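Local coordinates for FAD-binding oxidoreductase (Gulosibacter chungangensis, PDB 7PBG), which oxidises 4-alkylphenols such as 4-ethylphenol, dehydrogenating the side chain to give 4-vinylphenol, with a covalently bound FAD as cofactor, at residues Arg179-Glu183 against Trp205-Pro209; Phe3-Pro7 against Val33-Ser39; Leu255-Glu260 against Ser405-Ala410. The contacts are given in a common frame with arbitrary orientation. Numbering follows the deposited sequence.

Contact 1 of 3, residues Arg179-Glu183 against Trp205-Pro209; sequences RCGME and WHLYP
Cys180 and Trp205, with Gly181 third, bury the most surface where the loop between strands 191-193 and 226-237 packs on strand 179-186 of the six-stranded antiparallel sheet; the strand segment belongs to the FAD-binding, PCMH-type domain. Residues 179-183 are extended and begin the strand directly after a helix; residues 205-209 have no regular structure. The two segments' CA atoms are nearest at Cys180 and His206, 4.7 Å apart. Cys180 (chi1 t) points its CB at the loop, which curls round the thiol: SG is 3.6 Å from Tyr208 N, 3.5 Å from Pro209 N and 3.9 Å from Pro209 CD. A small, polarisable side chain suits such a backbone-lined hollow. Trp205 (chi1 t, chi2 14°) reaches along the strand, its NE1 3.4 Å from Gly181 CA and its ring edge at Met182 O, 3.5 Å from CZ2. Gly181 has phi/psi of 98/113, and a CB there would collide with Trp205 O and His206 ND1, so glycine is needed. Glu183 CB reaches Trp205 CH2 at 4.1 Å, while its carboxylate turns to Arg193, Thr229 and Thr64. Met182 points away from the loop and packs on Cys228, an FAD-binding residue; its side chain is about 7 Å from the bound FAD. Tyr208 meets His439 and Tyr476 of the second subunit. His206 (chi1 m, chi2 -60°) donates from ND1 to Cys180 O at 2.8 Å, so ND1 must carry a proton; this hydrogen bond is the directional link between the segments, helped by CA-H...O contacts such as His206 CA to Cys180 O (3.2 Å).

Contact 2 of 3, residues Phe3-Pro7 against Val33-Ser39; sequences FRTLP and VDEATVS
Residues 3-7, the first modelled part of the chain, have no regular structure: Arg4 takes helical angles (-71/-33), and the chain then runs extended from Thr5 to Pro7. Opposite them Val33 and Asp34 lead into helix 35-39, whose first turn shows backbone bonds from Val38 N to Asp34 O (2.9 Å) and Ser39 N to Glu35 O (2.9 Å). The nearest CA pairs, Phe3 with Val33 and Arg4 with Glu35, both lie 6.5 Å apart, wide enough for a water that accepts from Arg4 N (2.9 Å) and donates to Val33 O (2.7 Å). Arg4 (chi1 p, chi2 t, chi3 m) extends along the helix. Its guanidinium meets Glu35 (chi1 t, chi2 p) side-on in a bidentate salt bridge, NE to OE1 at 2.9 Å and NH2 to OE2 at 3.0 Å. Val38 CG1 packs on Arg4 CD at 3.4 Å, so both aliphatic and charged parts are used. Asp42 also forms a salt bridge with Arg4, and Gly55 O accepts from it. At the margin, Phe3 CE1 touches Val33 CG1 at 4.1 Å, the ring also meeting Phe15 edge-to-face. Asp34 OD2 accepts from Thr37 N at 3.0 Å and Thr37 OG1 at 2.6 Å, as a short acidic side chain can. The arrangement is an Asp N-capped helix start bridged to the N-terminal segment by an arginine-glutamate pair at the surface.

Contact 3 of 3, residues Leu255-Glu260 against Ser405-Ala410; sequences LPAIME and SGEDAA
Two helices cross here at a glycine: helix 406-422, in the C-terminal family region of FAD-linked oxidases, packs with helix 255-266 on the eight-stranded antiparallel sheet. The axes of 255-260 and 406-410 approach to 7.6 Å, with their N-to-C directions 135° apart. Gly406 is the central hollow: its CA lies 3.4 Å from Pro256 CA, and a CB would strike Pro256 O, so glycine is required. Reciprocal CA-H...O contacts join Gly406 CA to Pro256 O (3.5 Å) and Pro256 CA to Gly406 O (3.6 Å). Around it larger side chains meet slim alanine methyls. The Pro256 ring puts CG 3.6 Å from Ala410 CB; Leu255 (t, p) brings CD2 to 4.0 Å from Ala409 CB; and Met259 (m, m, m) sets CG 3.9 Å from Ala409 CB while its sulfur end turns off. Phe431 of the sheet lies beneath Leu255, Met259 and Ala409. Ser405 caps its helix, OG accepting from Asp408 N at 3.0 Å. Glu260 (m, m) bends over this helix start; OE1 forms a salt bridge with Lys120 of the second subunit. Glu260 OE2 accepts from Gly406 N at 2.8 Å, and a water bridges that OE2 (3.0 Å) to Glu407 N (2.9 Å).

How the contacts relate
Along the chain the three contacts come in series: contact 2 closes first, then contact 1, then contact 3. They do not touch. The centres of contacts 1 and 2 lie 36 Å apart, those of 1 and 3 37 Å, and those of 2 and 3 48 Å, on opposite sides of the chain's centre. Contact 2 borders the four-stranded sheet, packing on strand 57-59; contact 1 belongs to the six-stranded antiparallel sheet through strand 179-186; contact 3 packs on the eight-stranded sheet. Each therefore lies at a different sheet of this two-part flavoprotein. In contact 1 the side chain of Met182 is about 7 Å from FAD, and contacts 1 and 3 both meet the second subunit, tying local packing to the dimer.

Contact 1 of 3, residues Arg179-Glu183 against Trp205-Pro209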
loop_
_atom_site.group_PDB
_atom_site.type_symbol
_atom_site.label_atom_id
_atom_site.label_comp_id
_atom_site.label_asym_id
_atom_site.label_seq_id
_atom_site.Cartn_x
_atom_site.Cartn_y
_atom_site.Cartn_z
ATOM N N ARG A 179 -6.277 -2.464 5.225
ATOM C CA ARG A 179 -5.514 -2.777 6.452
ATOM C C ARG A 179 -4.836 -1.498 6.934
ATOM O O ARG A 179 -4.080 -0.886 6.160
ATOM C CB ARG A 179 -4.481 -3.840 6.123
ATOM C CG ARG A 179 -3.531 -4.212 7.262
ATOM C CD ARG A 179 -2.355 -4.948 6.703
ATOM N NE ARG A 179 -1.488 -4.018 5.980
ATOM C CZ ARG A 179 -0.778 -4.286 4.895
ATOM N NH1 ARG A 179 -0.778 -5.496 4.388
ATOM N NH2 ARG A 179 -0.075 -3.339 4.314
ATOM N N CYS A 180 -4.946 -1.162 8.217
ATOM C CA CYS A 180 -4.174 -0.027 8.751
ATOM C C CYS A 180 -3.984 -0.155 10.254
ATOM O O CYS A 180 -4.974 -0.087 11.002
ATOM C CB CYS A 180 -4.882 1.279 8.408
ATOM S SG CYS A 180 -3.822 2.706 8.753
ATOM N N GLY A 181 -2.791 -0.480 10.682
ATOM C CA GLY A 181 -2.455 -0.540 12.107
ATOM C C GLY A 181 -2.537 -1.969 12.590
ATOM O O GLY A 181 -3.672 -2.514 12.701
ATOM N N MET A 182 -1.405 -2.552 12.951
ATOM C CA MET A 182 -1.333 -3.952 13.385
ATOM C C MET A 182 -0.571 -3.980 14.703
ATOM O O MET A 182 0.413 -3.209 14.853
ATOM C CB MET A 182 -0.552 -4.791 12.367
ATOM C CG MET A 182 -1.291 -4.962 11.088
ATOM S SD MET A 182 -0.226 -5.649 9.813
ATOM C CE MET A 182 -0.134 -7.358 10.349
ATOM N N GLU A 183 -1.019 -4.829 15.616
ATOM C CA GLU A 183 -0.187 -5.254 16.752
ATOM C C GLU A 183 0.387 -6.614 16.381
ATOM O O GLU A 183 -0.389 -7.506 15.945
ATOM C CB GLU A 183 -1.015 -5.307 18.039
ATOM C CG GLU A 183 -0.183 -5.673 19.265
ATOM C CD GLU A 183 -0.998 -5.629 20.552
ATOM O OE1 GLU A 183 -1.713 -6.588 20.810
ATOM O OE2 GLU A 183 -0.964 -4.608 21.257
ATOM N N TRP A 205 -3.582 5.388 14.557
ATOM C CA TRP A 205 -3.071 4.012 14.330
ATOM C C TRP A 205 -3.819 3.360 13.147
ATOM O O TRP A 205 -3.179 2.782 12.269
ATOM C CB TRP A 205 -3.239 3.182 15.572
ATOM C CG TRP A 205 -2.525 1.864 15.572
ATOM C CD1 TRP A 205 -1.548 1.440 14.720
ATOM C CD2 TRP A 205 -2.684 0.834 16.549
ATOM N NE1 TRP A 205 -1.075 0.221 15.112
ATOM C CE2 TRP A 205 -1.793 -0.203 16.193
ATOM C CE3 TRP A 205 -3.468 0.688 17.711
ATOM C CZ2 TRP A 205 -1.670 -1.359 16.967
ATOM C CZ3 TRP A 205 -3.328 -0.442 18.481
ATOM C CH2 TRP A 205 -2.491 -1.479 18.064
ATOM N N HIS A 206 -5.146 3.495 13.082
ATOM C CA HIS A 206 -5.946 2.833 12.016
ATOM C C HIS A 206 -6.364 3.817 10.928
ATOM O O HIS A 206 -7.184 3.435 10.104
ATOM C CB HIS A 206 -7.159 2.094 12.669
ATOM C CG HIS A 206 -6.721 1.271 13.841
ATOM N ND1 HIS A 206 -5.802 0.240 13.694
ATOM C CD2 HIS A 206 -7.030 1.327 15.161
ATOM C CE1 HIS A 206 -5.561 -0.292 14.887
ATOM N NE2 HIS A 206 -6.324 0.312 15.806
ATOM N N LEU A 207 -5.817 5.041 10.924
ATOM C CA LEU A 207 -6.169 6.069 9.942
ATOM C C LEU A 207 -5.066 6.250 8.909
ATOM O O LEU A 207 -5.381 6.404 7.756
ATOM C CB LEU A 207 -6.406 7.416 10.628
ATOM C CG LEU A 207 -7.349 7.387 11.809
ATOM C CD1 LEU A 207 -7.450 8.767 12.426
ATOM C CD2 LEU A 207 -8.711 6.894 11.365
ATOM N N TYR A 208 -3.819 6.248 9.332
ATOM C CA TYR A 208 -2.703 6.654 8.450
ATOM C C TYR A 208 -1.641 5.560 8.506
ATOM O O TYR A 208 -1.042 5.359 9.539
ATOM C CB TYR A 208 -2.143 7.998 8.893
ATOM C CG TYR A 208 -0.961 8.420 8.074
ATOM C CD1 TYR A 208 -1.106 8.744 6.749
ATOM C CD2 TYR A 208 0.314 8.400 8.613
ATOM C CE1 TYR A 208 -0.012 9.109 5.973
ATOM C CE2 TYR A 208 1.413 8.775 7.850
ATOM C CZ TYR A 208 1.251 9.141 6.533
ATOM O OH TYR A 208 2.346 9.472 5.750
ATOM N N PRO A 209 -1.404 4.859 7.363
ATOM C CA PRO A 209 -0.407 3.783 7.266
ATOM C C PRO A 209 0.992 4.362 7.028
ATOM O O PRO A 209 1.502 4.286 5.935
ATOM C CB PRO A 209 -0.898 2.995 6.057
ATOM C CG PRO A 209 -1.510 4.015 5.173
ATOM C CD PRO A 209 -2.149 5.024 6.106
#

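Contact 2 of 3, residues Phe3-Pro7 against Val33-Ser39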
loop_
_atom_site.group_PDB
_atom_site.type_symbol
_atom_site.label_atom_id
_atom_site.label_comp_id
_atom_site.label_asym_id
_atom_site.label_seq_id
_atom_site.Cartn_x
_atom_site.Cartn_y
_atom_site.Cartn_z
ATOM N N PHE A 3 3.149 -38.231 21.401
ATOM C CA PHE A 3 2.916 -37.066 20.450
ATOM C C PHE A 3 2.728 -37.592 19.023
ATOM O O PHE A 3 3.422 -38.512 18.612
ATOM C CB PHE A 3 4.074 -36.066 20.510
ATOM C CG PHE A 3 4.321 -35.583 21.908
ATOM C CD1 PHE A 3 3.373 -34.809 22.553
ATOM C CD2 PHE A 3 5.444 -35.994 22.615
ATOM C CE1 PHE A 3 3.558 -34.435 23.876
ATOM C CE2 PHE A 3 5.627 -35.611 23.929
ATOM C CZ PHE A 3 4.690 -34.831 24.559
ATOM N N ARG A 4 1.796 -37.015 18.265
ATOM C CA ARG A 4 1.365 -37.561 16.957
ATOM C C ARG A 4 2.506 -37.368 15.943
ATOM O O ARG A 4 2.679 -38.197 15.060
ATOM C CB ARG A 4 0.056 -36.899 16.517
ATOM C CG ARG A 4 0.212 -35.441 16.111
ATOM C CD ARG A 4 -1.139 -34.774 15.950
ATOM N NE ARG A 4 -2.005 -35.388 14.969
ATOM C CZ ARG A 4 -2.334 -34.853 13.791
ATOM N NH1 ARG A 4 -1.806 -33.707 13.389
ATOM N NH2 ARG A 4 -3.150 -35.498 12.985
ATOM N N THR A 5 3.250 -36.285 16.097
ATOM C CA THR A 5 4.366 -35.868 15.227
ATOM C C THR A 5 5.318 -35.060 16.115
ATOM O O THR A 5 4.869 -34.554 17.193
ATOM C CB THR A 5 3.911 -35.041 14.006
ATOM O OG1 THR A 5 3.270 -33.863 14.486
ATOM C CG2 THR A 5 2.980 -35.759 13.055
ATOM N N LEU A 6 6.573 -34.970 15.725
ATOM C CA LEU A 6 7.548 -34.089 16.392
ATOM C C LEU A 6 8.313 -33.327 15.333
ATOM O O LEU A 6 8.596 -33.859 14.269
ATOM C CB LEU A 6 8.564 -34.879 17.219
ATOM C CG LEU A 6 8.057 -35.474 18.526
ATOM C CD1 LEU A 6 9.185 -36.264 19.173
ATOM C CD2 LEU A 6 7.547 -34.408 19.461
ATOM N N PRO A 7 8.752 -32.103 15.689
ATOM C CA PRO A 7 9.609 -31.336 14.801
ATOM C C PRO A 7 10.987 -32.012 14.760
ATOM O O PRO A 7 11.503 -32.396 15.822
ATOM C CB PRO A 7 9.613 -29.924 15.410
ATOM C CG PRO A 7 9.137 -30.071 16.841
ATOM C CD PRO A 7 8.436 -31.411 16.946
ATOM N N VAL A 33 -2.697 -31.936 22.756
ATOM C CA VAL A 33 -1.783 -32.860 22.023
ATOM C C VAL A 33 -2.535 -34.121 21.585
ATOM O O VAL A 33 -1.924 -34.928 20.886
ATOM C CB VAL A 33 -0.535 -33.215 22.855
ATOM C CG1 VAL A 33 0.343 -31.993 23.110
ATOM C CG2 VAL A 33 -0.908 -33.880 24.171
ATOM N N ASP A 34 -3.817 -34.268 21.922
ATOM C CA ASP A 34 -4.567 -35.492 21.558
ATOM C C ASP A 34 -4.878 -35.485 20.059
ATOM O O ASP A 34 -5.190 -34.407 19.503
ATOM C CB ASP A 34 -5.859 -35.619 22.359
ATOM C CG ASP A 34 -6.714 -34.377 22.225
ATOM O OD1 ASP A 34 -6.247 -33.294 22.674
ATOM O OD2 ASP A 34 -7.810 -34.485 21.619
ATOM N N GLU A 35 -4.822 -36.664 19.446
ATOM C CA GLU A 35 -5.054 -36.876 17.998
ATOM C C GLU A 35 -6.416 -36.301 17.589
ATOM O O GLU A 35 -6.478 -35.647 16.559
ATOM C CB GLU A 35 -4.963 -38.372 17.666
ATOM C CG GLU A 35 -5.273 -38.666 16.225
ATOM C CD GLU A 35 -4.234 -38.129 15.261
ATOM O OE1 GLU A 35 -3.084 -37.960 15.671
ATOM O OE2 GLU A 35 -4.586 -37.858 14.108
ATOM N N ALA A 36 -7.485 -36.532 18.358
ATOM C CA ALA A 36 -8.839 -36.073 17.986
ATOM C C ALA A 36 -8.835 -34.543 17.820
ATOM O O ALA A 36 -9.434 -34.049 16.833
ATOM C CB ALA A 36 -9.884 -36.527 18.985
ATOM N N THR A 37 -8.219 -33.808 18.742
ATOM C CA THR A 37 -8.208 -32.325 18.714
ATOM C C THR A 37 -7.192 -31.816 17.682
ATOM O O THR A 37 -7.572 -30.944 16.877
ATOM C CB THR A 37 -7.872 -31.681 20.060
ATOM O OG1 THR A 37 -8.789 -32.160 21.044
ATOM C CG2 THR A 37 -7.988 -30.171 19.983
ATOM N N VAL A 38 -5.976 -32.339 17.666
ATOM C CA VAL A 38 -4.957 -31.788 16.726
ATOM C C VAL A 38 -5.337 -32.081 15.265
ATOM O O VAL A 38 -5.062 -31.229 14.396
ATOM C CB VAL A 38 -3.537 -32.242 17.064
ATOM C CG1 VAL A 38 -2.499 -31.610 16.150
ATOM C CG2 VAL A 38 -3.197 -31.948 18.515
ATOM N N SER A 39 -5.972 -33.226 14.982
ATOM C CA SER A 39 -6.264 -33.680 13.603
ATOM C C SER A 39 -7.263 -32.734 12.948
ATOM O O SER A 39 -7.257 -32.662 11.711
ATOM C CB SER A 39 -6.752 -35.132 13.555
ATOM O OG SER A 39 -7.943 -35.297 14.289
HETATM O O HOH W 1 0.490 -34.843 19.739
#

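Contact 3 of 3, residues Leu255-Glu260 against Ser405-Ala410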
loop_
_atom_site.group_PDB
_atom_site.type_symbol
_atom_site.label_atom_id
_atom_site.label_comp_id
_atom_site.label_asym_id
_atom_site.label_seq_id
_atom_site.Cartn_x
_atom_site.Cartn_y
_atom_site.Cartn_z
ATOM N N LEU A 255 -14.338 -14.996 -24.428
ATOM C CA LEU A 255 -13.483 -14.488 -23.342
ATOM C C LEU A 255 -12.578 -13.351 -23.815
ATOM O O LEU A 255 -12.471 -12.354 -23.092
ATOM C CB LEU A 255 -12.689 -15.634 -22.712
ATOM C CG LEU A 255 -11.754 -15.249 -21.578
ATOM C CD1 LEU A 255 -12.521 -14.736 -20.359
ATOM C CD2 LEU A 255 -10.893 -16.441 -21.184
ATOM N N PRO A 256 -11.848 -13.410 -24.966
ATOM C CA PRO A 256 -11.003 -12.278 -25.321
ATOM C C PRO A 256 -11.754 -10.947 -25.395
ATOM O O PRO A 256 -11.328 -9.964 -24.779
ATOM C CB PRO A 256 -10.411 -12.658 -26.686
ATOM C CG PRO A 256 -10.433 -14.135 -26.670
ATOM C CD PRO A 256 -11.702 -14.531 -25.918
ATOM N N ALA A 257 -12.889 -10.908 -26.086
ATOM C CA ALA A 257 -13.636 -9.655 -26.170
ATOM C C ALA A 257 -14.133 -9.212 -24.785
ATOM O O ALA A 257 -14.286 -7.968 -24.553
ATOM C CB ALA A 257 -14.771 -9.780 -27.128
ATOM N N ILE A 258 -14.540 -10.165 -23.956
ATOM C CA ILE A 258 -15.004 -9.805 -22.605
ATOM C C ILE A 258 -13.875 -9.067 -21.876
ATOM O O ILE A 258 -14.112 -8.020 -21.311
ATOM C CB ILE A 258 -15.474 -11.004 -21.803
ATOM C CG1 ILE A 258 -16.682 -11.692 -22.457
ATOM C CG2 ILE A 258 -15.685 -10.571 -20.360
ATOM C CD1 ILE A 258 -16.979 -13.092 -21.890
ATOM N N MET A 259 -12.654 -9.614 -21.900
ATOM C CA MET A 259 -11.571 -9.043 -21.103
ATOM C C MET A 259 -11.183 -7.684 -21.723
ATOM O O MET A 259 -10.964 -6.744 -20.969
ATOM C CB MET A 259 -10.363 -9.988 -21.037
ATOM C CG MET A 259 -10.636 -11.331 -20.437
ATOM S SD MET A 259 -11.588 -11.362 -18.903
ATOM C CE MET A 259 -10.444 -10.464 -17.859
ATOM N N GLU A 260 -11.142 -7.575 -23.063
ATOM C CA GLU A 260 -10.697 -6.343 -23.722
ATOM C C GLU A 260 -11.785 -5.279 -23.559
ATOM O O GLU A 260 -11.426 -4.110 -23.564
ATOM C CB GLU A 260 -10.330 -6.602 -25.167
ATOM C CG GLU A 260 -9.073 -7.424 -25.294
ATOM C CD GLU A 260 -7.763 -6.732 -24.952
ATOM O OE1 GLU A 260 -7.744 -5.490 -24.848
ATOM O OE2 GLU A 260 -6.745 -7.433 -24.851
ATOM N N SER A 405 -5.131 -8.854 -21.281
ATOM C CA SER A 405 -5.013 -9.323 -22.672
ATOM C C SER A 405 -6.099 -10.349 -22.898
ATOM O O SER A 405 -6.062 -11.383 -22.235
ATOM C CB SER A 405 -3.661 -9.916 -22.974
ATOM O OG SER A 405 -3.713 -10.617 -24.223
ATOM N N GLY A 406 -7.030 -10.057 -23.801
ATOM C CA GLY A 406 -8.018 -11.058 -24.196
ATOM C C GLY A 406 -7.335 -12.294 -24.748
ATOM O O GLY A 406 -7.714 -13.403 -24.392
ATOM N N GLU A 407 -6.393 -12.090 -25.673
ATOM C CA GLU A 407 -5.782 -13.197 -26.418
ATOM C C GLU A 407 -5.075 -14.087 -25.394
ATOM O O GLU A 407 -5.245 -15.335 -25.458
ATOM C CB GLU A 407 -4.876 -12.618 -27.507
ATOM C CG GLU A 407 -4.024 -13.656 -28.192
ATOM C CD GLU A 407 -2.925 -13.059 -29.051
ATOM O OE1 GLU A 407 -3.102 -11.925 -29.514
ATOM O OE2 GLU A 407 -1.872 -13.720 -29.218
ATOM N N ASP A 408 -4.359 -13.495 -24.431
ATOM C CA ASP A 408 -3.581 -14.318 -23.470
ATOM C C ASP A 408 -4.569 -15.010 -22.500
ATOM O O ASP A 408 -4.305 -16.163 -22.121
ATOM C CB ASP A 408 -2.558 -13.516 -22.665
ATOM C CG ASP A 408 -1.483 -12.855 -23.530
ATOM O OD1 ASP A 408 -0.841 -11.898 -23.008
ATOM O OD2 ASP A 408 -1.325 -13.287 -24.716
ATOM N N ALA A 409 -5.657 -14.356 -22.110
ATOM C CA ALA A 409 -6.659 -14.959 -21.207
ATOM C C ALA A 409 -7.163 -16.235 -21.872
ATOM O O ALA A 409 -7.167 -17.268 -21.212
ATOM C CB ALA A 409 -7.789 -14.009 -20.896
ATOM N N ALA A 410 -7.577 -16.152 -23.148
ATOM C CA ALA A 410 -8.143 -17.307 -23.884
ATOM C C ALA A 410 -7.105 -18.409 -23.995
ATOM O O ALA A 410 -7.481 -19.560 -23.894
ATOM C CB ALA A 410 -8.659 -16.883 -25.230
HETATM O O HOH W 2 -6.137 -9.485 -26.886
#